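Local coordinates for mandelate racemase/muconate lactonizing protein (Dickeya dadantii, PDB 4IHC) that dehydrates D-mannonate and D-gluconate to 2-dehydro-3-deoxy-D-gluconate, using one magnesium ion per subunit, with low activity that suggests neither is its physiological substrate, at residues V247-T252 against G297-N302; P146-T151 against Y270-V275. All coordinates share one frame; numbering follows the deposited sequence.

Interaction 1 (V247-T252 against G297-N302); sequences VHERVT and GELFVN. With MG (magnesium ion), chain I.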
ATOM      1  N   VAL A 247       4.814  30.163   2.042  1.00 10.97           N
ATOM      2  CA  VAL A 247       5.206  29.949   0.662  1.00  9.04           C
ATOM      3  C   VAL A 247       4.065  30.346  -0.293  1.00 14.78           C
ATOM      4  O   VAL A 247       4.299  30.735  -1.444  1.00 14.09           O
ATOM      5  CB  VAL A 247       5.592  28.486   0.408  1.00  9.92           C
ATOM      6  CG1 VAL A 247       5.976  28.258  -1.046  1.00  8.65           C
ATOM      7  CG2 VAL A 247       6.717  28.037   1.336  1.00  7.72           C
ATOM      8  N   HIS A 248       2.828  30.202   0.166  1.00 17.54           N
ATOM      9  CA  HIS A 248       1.701  30.783  -0.550  1.00 16.62           C
ATOM     10  C   HIS A 248       1.562  30.206  -1.950  1.00 14.17           C
ATOM     11  O   HIS A 248       1.252  30.948  -2.883  1.00 15.69           O
ATOM     12  CB  HIS A 248       1.928  32.289  -0.660  1.00 16.82           C
ATOM     13  CG  HIS A 248       0.673  33.096  -0.722  1.00 21.55           C
ATOM     14  ND1 HIS A 248      -0.174  33.078  -1.808  1.00 25.71           N
ATOM     15  CD2 HIS A 248       0.150  33.990   0.147  1.00 40.41           C
ATOM     16  CE1 HIS A 248      -1.179  33.906  -1.596  1.00 27.95           C
ATOM     17  NE2 HIS A 248      -1.009  34.471  -0.415  1.00 51.02           N
ATOM     18  N   GLU A 249       1.826  28.902  -2.092  1.00 12.68           N
ATOM     19  CA  GLU A 249       1.772  28.173  -3.377  1.00 21.60           C
ATOM     20  C   GLU A 249       2.591  28.799  -4.549  1.00 22.44           C
ATOM     21  O   GLU A 249       2.242  28.620  -5.712  1.00 14.29           O
ATOM     22  CB  GLU A 249       0.314  27.915  -3.806  1.00 13.81           C
ATOM     23  CG  GLU A 249      -0.376  29.165  -4.351  1.00 29.34           C
ATOM     24  CD  GLU A 249      -1.873  28.994  -4.586  1.00 52.96           C
ATOM     25  OE1 GLU A 249      -2.581  30.015  -4.758  1.00 40.34           O
ATOM     26  OE2 GLU A 249      -2.355  27.844  -4.605  1.00 29.49           O
ATOM     27  N   ARG A 250       3.695  29.485  -4.259  1.00 18.63           N
ATOM     28  CA  ARG A 250       4.402  30.254  -5.307  1.00 12.57           C
ATOM     29  C   ARG A 250       5.470  29.504  -6.101  1.00 17.15           C
ATOM     30  O   ARG A 250       5.983  30.043  -7.082  1.00 10.24           O
ATOM     31  CB  ARG A 250       5.050  31.511  -4.725  1.00 11.77           C
ATOM     32  CG  ARG A 250       4.073  32.618  -4.381  1.00 18.30           C
ATOM     33  CD  ARG A 250       3.347  33.132  -5.613  1.00 22.82           C
ATOM     34  NE  ARG A 250       2.418  34.210  -5.271  1.00 25.71           N
ATOM     35  CZ  ARG A 250       2.366  35.399  -5.863  1.00 22.52           C
ATOM     36  NH1 ARG A 250       3.177  35.690  -6.871  1.00 14.50           N
ATOM     37  NH2 ARG A 250       1.459  36.292  -5.473  1.00 23.91           N
ATOM     38  N   VAL A 251       5.793  28.272  -5.698  1.00 13.46           N
ATOM     39  CA  VAL A 251       6.880  27.514  -6.331  1.00 12.67           C
ATOM     40  C   VAL A 251       6.404  26.104  -6.734  1.00 13.91           C
ATOM     41  O   VAL A 251       5.357  25.646  -6.280  1.00 19.89           O
ATOM     42  CB  VAL A 251       8.082  27.400  -5.377  1.00 12.02           C
ATOM     43  CG1 VAL A 251       8.519  28.764  -4.924  1.00 13.98           C
ATOM     44  CG2 VAL A 251       7.697  26.596  -4.133  1.00 17.81           C
ATOM     45  N   THR A 252       7.151  25.426  -7.595  1.00 12.74           N
ATOM     46  CA  THR A 252       6.789  24.048  -7.967  1.00 16.80           C
ATOM     47  C   THR A 252       6.871  23.141  -6.731  1.00 12.84           C
ATOM     48  O   THR A 252       7.551  23.467  -5.775  1.00 13.69           O
ATOM     49  CB  THR A 252       7.723  23.505  -9.067  1.00 14.04           C
ATOM     50  OG1 THR A 252       9.028  23.253  -8.522  1.00 15.45           O
ATOM     51  CG2 THR A 252       7.831  24.518 -10.225  1.00 15.04           C
ATOM     52  N   GLY A 297      -4.223  25.052   4.201  1.00 10.44           N
ATOM     53  CA  GLY A 297      -5.661  25.033   4.238  1.00 11.61           C
ATOM     54  C   GLY A 297      -6.434  26.323   4.122  1.00 12.84           C
ATOM     55  O   GLY A 297      -7.670  26.276   4.047  1.00  7.43           O
ATOM     56  N   GLU A 298      -5.766  27.475   4.103  1.00  7.96           N
ATOM     57  CA  GLU A 298      -6.561  28.692   3.983  1.00 13.99           C
ATOM     58  C   GLU A 298      -7.427  28.665   2.705  1.00 10.80           C
ATOM     59  O   GLU A 298      -8.558  29.150   2.733  1.00 14.10           O
ATOM     60  CB  GLU A 298      -5.711  29.961   4.080  1.00  9.79           C
ATOM     61  CG  GLU A 298      -4.933  30.234   2.827  1.00 12.74           C
ATOM     62  CD  GLU A 298      -3.984  31.405   3.002  1.00 19.27           C
ATOM     63  OE1 GLU A 298      -3.352  31.517   4.084  1.00 10.00           O
ATOM     64  OE2 GLU A 298      -3.874  32.206   2.056  1.00 26.07           O
ATOM     65  N   LEU A 299      -6.921  28.062   1.615  1.00  8.71           N
ATOM     66  CA  LEU A 299      -7.701  27.958   0.383  1.00 10.71           C
ATOM     67  C   LEU A 299      -8.761  26.848   0.357  1.00 10.85           C
ATOM     68  O   LEU A 299      -9.546  26.792  -0.574  1.00 13.71           O
ATOM     69  CB  LEU A 299      -6.810  27.793  -0.849  1.00  8.18           C
ATOM     70  CG  LEU A 299      -6.126  29.073  -1.355  1.00 12.58           C
ATOM     71  CD1 LEU A 299      -5.047  28.733  -2.368  1.00 10.05           C
ATOM     72  CD2 LEU A 299      -7.142  30.028  -1.971  1.00  7.16           C
ATOM     73  N   PHE A 300      -8.766  25.964   1.350  1.00  8.14           N
ATOM     74  CA  PHE A 300      -9.657  24.773   1.301  1.00 13.80           C
ATOM     75  C   PHE A 300     -11.151  25.116   1.399  1.00  9.69           C
ATOM     76  O   PHE A 300     -11.538  26.024   2.141  1.00 13.29           O
ATOM     77  CB  PHE A 300      -9.287  23.719   2.372  1.00 13.54           C
ATOM     78  CG  PHE A 300      -7.906  23.113   2.207  1.00 13.07           C
ATOM     79  CD1 PHE A 300      -7.165  23.306   1.039  1.00 18.63           C
ATOM     80  CD2 PHE A 300      -7.357  22.321   3.224  1.00 17.54           C
ATOM     81  CE1 PHE A 300      -5.894  22.732   0.890  1.00 14.36           C
ATOM     82  CE2 PHE A 300      -6.102  21.736   3.079  1.00 11.26           C
ATOM     83  CZ  PHE A 300      -5.363  21.958   1.918  1.00 12.86           C
ATOM     84  N   VAL A 301     -11.971  24.388   0.636  1.00 13.28           N
ATOM     85  CA  VAL A 301     -13.412  24.606   0.547  1.00  8.30           C
ATOM     86  C   VAL A 301     -14.168  23.267   0.498  1.00 14.45           C
ATOM     87  O   VAL A 301     -15.397  23.234   0.421  1.00 27.78           O
ATOM     88  CB  VAL A 301     -13.798  25.447  -0.699  1.00 11.15           C
ATOM     89  CG1 VAL A 301     -13.247  26.870  -0.595  1.00 14.29           C
ATOM     90  CG2 VAL A 301     -13.263  24.839  -1.985  1.00 11.84           C
ATOM     91  N   ASN A 302     -13.432  22.166   0.575  1.00 13.64           N
ATOM     92  CA  ASN A 302     -13.982  20.838   0.303  1.00 16.02           C
ATOM     93  C   ASN A 302     -13.306  19.834   1.217  1.00 17.17           C
ATOM     94  O   ASN A 302     -12.072  19.866   1.392  1.00 13.78           O
ATOM     95  CB  ASN A 302     -13.719  20.475  -1.178  1.00 15.02           C
ATOM     96  CG  ASN A 302     -14.592  19.346  -1.674  1.00 25.91           C
ATOM     97  OD1 ASN A 302     -14.497  18.211  -1.203  1.00 22.33           O
ATOM     98  ND2 ASN A 302     -15.461  19.652  -2.642  1.00 33.76           N
TER
HETATM   99 MG    MG I 501      -1.191  32.206   3.898  1.00 11.28          MG
HETATM  100  O   HOH W   1      -1.614  33.596   2.747  1.00 16.20           O
HETATM  101  O   HOH W   2      -1.002  30.914   2.365  1.00 14.91           O
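His-248 and Glu-298 bring the two loops to their nearest backbone approach, 9.7 Å between CA atoms, each loop bent into a tight turn: type I' from Val-247 to Arg-250, type I from Gly-297 to Phe-300. Side chains, the magnesium ion and its waters span this gap. Glu-249 and Leu-299 run roughly perpendicular to each other, and the methyl CD1 of Leu-299 sits against the carboxylate of Glu-249, 3.6 Å from its OE2 and 3.7 Å from its OE1. That carboxylate takes its charge partner from Arg-105 of a second subunit, whose Tyr-103 also packs on both Glu-249 and Leu-299. Glu-298 leaves its backbone with CG between N and the carbonyl carbon (chi1 76°) and then runs extended, which carries the carboxylate to the magnesium ion. OE1 binds the metal at 2.3 Å; OE2 accepts a hydrogen bond of 2.7 Å from water 1, itself a metal ligand, so both oxygens serve the ion, one directly and one through water. OE2 of Glu-298 lies obliquely to the His-248 ring, 4.4 Å from its NE2, beyond bonding distance. The two loops follow strands 242-246 and 294-296 at the C-terminal mouth of the enolase-superfamily barrel, where a metal-binding glutamate faces a histidine that, by similarity, is a proton donor/acceptor.

Interaction 2 (P146-T151 against Y270-V275); sequences PLYCHT and YLEDPV. With MG (magnesium ion), chain I.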
ATOM      1  N   PRO A 146      -2.589  32.642  22.368  1.00 10.03           N
ATOM      2  CA  PRO A 146      -1.341  33.172  21.812  1.00 15.00           C
ATOM      3  C   PRO A 146      -1.532  33.556  20.356  1.00  9.91           C
ATOM      4  O   PRO A 146      -2.239  32.850  19.623  1.00 12.54           O
ATOM      5  CB  PRO A 146      -0.349  32.007  21.927  1.00 12.74           C
ATOM      6  CG  PRO A 146      -1.099  30.847  22.460  1.00 12.83           C
ATOM      7  CD  PRO A 146      -2.542  31.200  22.652  1.00 10.16           C
ATOM      8  N   LEU A 147      -0.903  34.657  19.950  1.00 14.71           N
ATOM      9  CA  LEU A 147      -1.083  35.238  18.619  1.00 12.46           C
ATOM     10  C   LEU A 147       0.208  35.246  17.832  1.00 12.28           C
ATOM     11  O   LEU A 147       1.316  35.259  18.385  1.00  8.24           O
ATOM     12  CB  LEU A 147      -1.555  36.707  18.713  1.00  7.88           C
ATOM     13  CG  LEU A 147      -2.746  36.993  19.636  1.00 16.22           C
ATOM     14  CD1 LEU A 147      -3.024  38.485  19.736  1.00 11.29           C
ATOM     15  CD2 LEU A 147      -3.978  36.233  19.148  1.00  9.04           C
ATOM     16  N   TYR A 148       0.057  35.304  16.520  1.00 11.17           N
ATOM     17  CA  TYR A 148       1.153  35.751  15.715  1.00 13.94           C
ATOM     18  C   TYR A 148       0.720  36.874  14.824  1.00 14.66           C
ATOM     19  O   TYR A 148      -0.436  36.938  14.423  1.00 16.60           O
ATOM     20  CB  TYR A 148       1.784  34.603  14.927  1.00 12.20           C
ATOM     21  CG  TYR A 148       1.122  34.092  13.658  1.00 10.28           C
ATOM     22  CD1 TYR A 148       1.358  34.694  12.417  1.00 11.37           C
ATOM     23  CD2 TYR A 148       0.388  32.917  13.683  1.00  9.30           C
ATOM     24  CE1 TYR A 148       0.822  34.157  11.251  1.00  9.72           C
ATOM     25  CE2 TYR A 148      -0.132  32.370  12.524  1.00 10.08           C
ATOM     26  CZ  TYR A 148       0.082  32.991  11.317  1.00  9.60           C
ATOM     27  OH  TYR A 148      -0.465  32.407  10.201  1.00 10.55           O
ATOM     28  N   CYS A 149       1.659  37.768  14.532  1.00 13.57           N
ATOM     29  CA  CYS A 149       1.395  38.920  13.687  1.00 19.55           C
ATOM     30  C   CYS A 149       2.342  38.871  12.492  1.00 15.16           C
ATOM     31  O   CYS A 149       3.314  38.110  12.476  1.00 16.65           O
ATOM     32  CB  CYS A 149       1.633  40.228  14.464  1.00 22.32           C
ATOM     33  SG  CYS A 149       3.350  40.399  14.998  1.00 35.32           S
ATOM     34  N   HIS A 150       2.031  39.661  11.479  1.00 15.24           N
ATOM     35  CA  HIS A 150       2.848  39.703  10.272  1.00 24.75           C
ATOM     36  C   HIS A 150       4.008  40.672  10.436  1.00 25.91           C
ATOM     37  O   HIS A 150       3.839  41.774  10.949  1.00 22.29           O
ATOM     38  CB  HIS A 150       1.996  40.145   9.096  1.00 25.33           C
ATOM     39  CG  HIS A 150       0.923  39.167   8.728  1.00 31.77           C
ATOM     40  ND1 HIS A 150       0.289  39.190   7.505  1.00 32.35           N
ATOM     41  CD2 HIS A 150       0.388  38.125   9.412  1.00 32.63           C
ATOM     42  CE1 HIS A 150      -0.603  38.215   7.456  1.00 45.47           C
ATOM     43  NE2 HIS A 150      -0.565  37.557   8.601  1.00 38.96           N
ATOM     44  N   THR A 151       5.188  40.264  10.004  1.00 18.81           N
ATOM     45  CA  THR A 151       6.304  41.205   9.905  1.00 33.15           C
ATOM     46  C   THR A 151       6.889  41.163   8.493  1.00 38.19           C
ATOM     47  O   THR A 151       7.420  40.140   8.062  1.00 52.75           O
ATOM     48  CB  THR A 151       7.405  40.886  10.929  1.00 25.13           C
ATOM     49  OG1 THR A 151       7.848  39.531  10.743  1.00 33.68           O
ATOM     50  CG2 THR A 151       6.862  41.048  12.355  1.00 31.01           C
ATOM     51  N   TYR A 270       5.956  26.887  11.651  1.00 11.20           N
ATOM     52  CA  TYR A 270       5.497  26.169  10.464  1.00  9.31           C
ATOM     53  C   TYR A 270       5.772  26.851   9.133  1.00  7.78           C
ATOM     54  O   TYR A 270       5.817  28.066   9.046  1.00 10.17           O
ATOM     55  CB  TYR A 270       4.033  25.755  10.557  1.00  6.53           C
ATOM     56  CG  TYR A 270       2.954  26.832  10.659  1.00  9.13           C
ATOM     57  CD1 TYR A 270       2.758  27.784   9.658  1.00  7.59           C
ATOM     58  CD2 TYR A 270       2.041  26.811  11.723  1.00  8.51           C
ATOM     59  CE1 TYR A 270       1.722  28.742   9.747  1.00  9.89           C
ATOM     60  CE2 TYR A 270       1.007  27.732  11.801  1.00  8.16           C
ATOM     61  CZ  TYR A 270       0.848  28.693  10.813  1.00  8.10           C
ATOM     62  OH  TYR A 270      -0.197  29.586  10.923  1.00 11.32           O
ATOM     63  N   LEU A 271       5.969  26.032   8.107  1.00  6.32           N
ATOM     64  CA  LEU A 271       6.047  26.477   6.734  1.00  6.67           C
ATOM     65  C   LEU A 271       4.662  26.302   6.089  1.00  9.93           C
ATOM     66  O   LEU A 271       4.135  25.191   6.056  1.00 10.67           O
ATOM     67  CB  LEU A 271       7.100  25.648   6.004  1.00  9.64           C
ATOM     68  CG  LEU A 271       7.382  25.976   4.520  1.00 12.64           C
ATOM     69  CD1 LEU A 271       7.905  27.389   4.375  1.00 10.47           C
ATOM     70  CD2 LEU A 271       8.389  24.997   3.930  1.00 13.91           C
ATOM     71  N   GLU A 272       4.088  27.395   5.588  1.00  7.43           N
ATOM     72  CA  GLU A 272       2.689  27.425   5.205  1.00 11.56           C
ATOM     73  C   GLU A 272       2.482  27.322   3.698  1.00 13.61           C
ATOM     74  O   GLU A 272       3.227  27.927   2.923  1.00 12.17           O
ATOM     75  CB  GLU A 272       2.053  28.722   5.728  1.00 13.20           C
ATOM     76  CG  GLU A 272       0.689  29.012   5.154  1.00 17.87           C
ATOM     77  CD  GLU A 272       0.066  30.249   5.758  1.00 29.18           C
ATOM     78  OE1 GLU A 272       0.506  30.652   6.856  1.00 22.69           O
ATOM     79  OE2 GLU A 272      -0.870  30.807   5.139  1.00 27.57           O
ATOM     80  N   ASP A 273       1.457  26.571   3.293  1.00 15.40           N
ATOM     81  CA  ASP A 273       1.087  26.444   1.872  1.00 13.09           C
ATOM     82  C   ASP A 273       2.269  26.146   0.918  1.00 12.38           C
ATOM     83  O   ASP A 273       2.478  26.851  -0.049  1.00 12.84           O
ATOM     84  CB  ASP A 273       0.270  27.669   1.410  1.00 16.12           C
ATOM     85  CG  ASP A 273      -1.180  27.681   1.976  1.00 38.45           C
ATOM     86  OD1 ASP A 273      -1.542  26.781   2.775  1.00 29.13           O
ATOM     87  OD2 ASP A 273      -1.963  28.609   1.643  1.00 37.30           O
ATOM     88  N   PRO A 274       3.003  25.045   1.152  1.00  9.02           N
ATOM     89  CA  PRO A 274       4.049  24.673   0.203  1.00 13.23           C
ATOM     90  C   PRO A 274       3.475  24.274  -1.160  1.00 15.30           C
ATOM     91  O   PRO A 274       4.172  24.368  -2.165  1.00 12.69           O
ATOM     92  CB  PRO A 274       4.722  23.455   0.868  1.00 12.69           C
ATOM     93  CG  PRO A 274       3.699  22.918   1.787  1.00 10.06           C
ATOM     94  CD  PRO A 274       2.931  24.118   2.287  1.00  8.22           C
ATOM     95  N   VAL A 275       2.216  23.854  -1.198  1.00  9.32           N
ATOM     96  CA  VAL A 275       1.590  23.489  -2.470  1.00 15.08           C
ATOM     97  C   VAL A 275       0.172  24.026  -2.554  1.00 14.21           C
ATOM     98  O   VAL A 275      -0.466  24.349  -1.533  1.00 12.39           O
ATOM     99  CB  VAL A 275       1.546  21.958  -2.680  1.00 13.95           C
ATOM    100  CG1 VAL A 275       2.948  21.355  -2.588  1.00  9.38           C
ATOM    101  CG2 VAL A 275       0.592  21.297  -1.689  1.00 10.09           C
TER
HETATM  102 MG    MG I 501      -1.191  32.206   3.898  1.00 11.28          MG
HETATM  103  O   HOH W   3       0.508  33.260   7.624  1.00 21.49           O
HETATM  104  O   HOH W   2      -1.002  30.914   2.365  1.00 14.91           O
HETATM  105  O   HOH W   1      -1.614  33.596   2.747  1.00 16.20           O
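Tyr-148 and Tyr-270 come from separate strands of the barrel and cross at about a right angle, meeting through their hydroxyls. The phenol of Tyr-270 donates a hydrogen bond from OH to OH of Tyr-148, 2.9 Å long. Relative to the Tyr-270 ring, OH of Tyr-148 lies at the edge, near its plane; relative to the Tyr-148 ring, the Tyr-270 hydroxyl is oblique, with OH of Tyr-270 3.2 Å from CE2 of Tyr-148. Apolar contact between the rings is slight, with CE2 of Tyr-148 at 4.2 Å from CZ of Tyr-270. Tyr-148 points its CB toward segment 270-275, whereas Tyr-270 sets off to one side and its hydroxyl end comes near. Glu-272 is the third partner. Its CG stands opposite the backbone N (chi1 168°) and its chain stays extended, delivering the carboxylate to the magnesium ion, where OE2 is bound at 1.9 Å. The carboxylate plane is turned 72° from the Tyr-148 ring, and OE1 stays 3.9 Å from the Tyr-148 hydroxyl. Water 3 spans that gap: it lies in the plane of the Tyr-148 ring at its edge, 2.9 Å from OH, and donates a 2.7 Å hydrogen bond to OE1 of Glu-272. Arg-319 touches both tyrosines and hydrogen-bonds to OE2 of Glu-272, probably offsetting part of the negative charge of the metal's carboxylate ligands. The tyrosine pair thus crosses the barrel interior on the N-terminal side of the ion, joining strand 145-153 to strand 270-272. Placing a metal-binding glutamate at the C-terminal end of a barrel strand is characteristic of the enolase superfamily, to which the mandelate racemase enzymes belong.

Interactions 1 and 2, with centres about 12 Å apart, meet at one magnesium ion: the former contributes Glu-298 and the latter Glu-272, with Asp-246 completing the protein ligands. The two glutamates come within 2.8 Å (OE1 of Glu-298 to OE2 of Glu-272), a closeness that the shared cation probably makes tolerable. Waters 1 and 2 also belong to both contacts, and Asp-273 OD2 accepts a 2.6 Å hydrogen bond from water 2. A probable backbone hydrogen bond, Val-247 N to Glu-272 O at 2.9 Å, ties the ends of adjacent parallel strands. In interaction 1 the His-248 side chain comes about 3 Å from that of Tyr-181, the other proton donor/acceptor, while 146-151 supplies substrate-binding His-150, all by similarity.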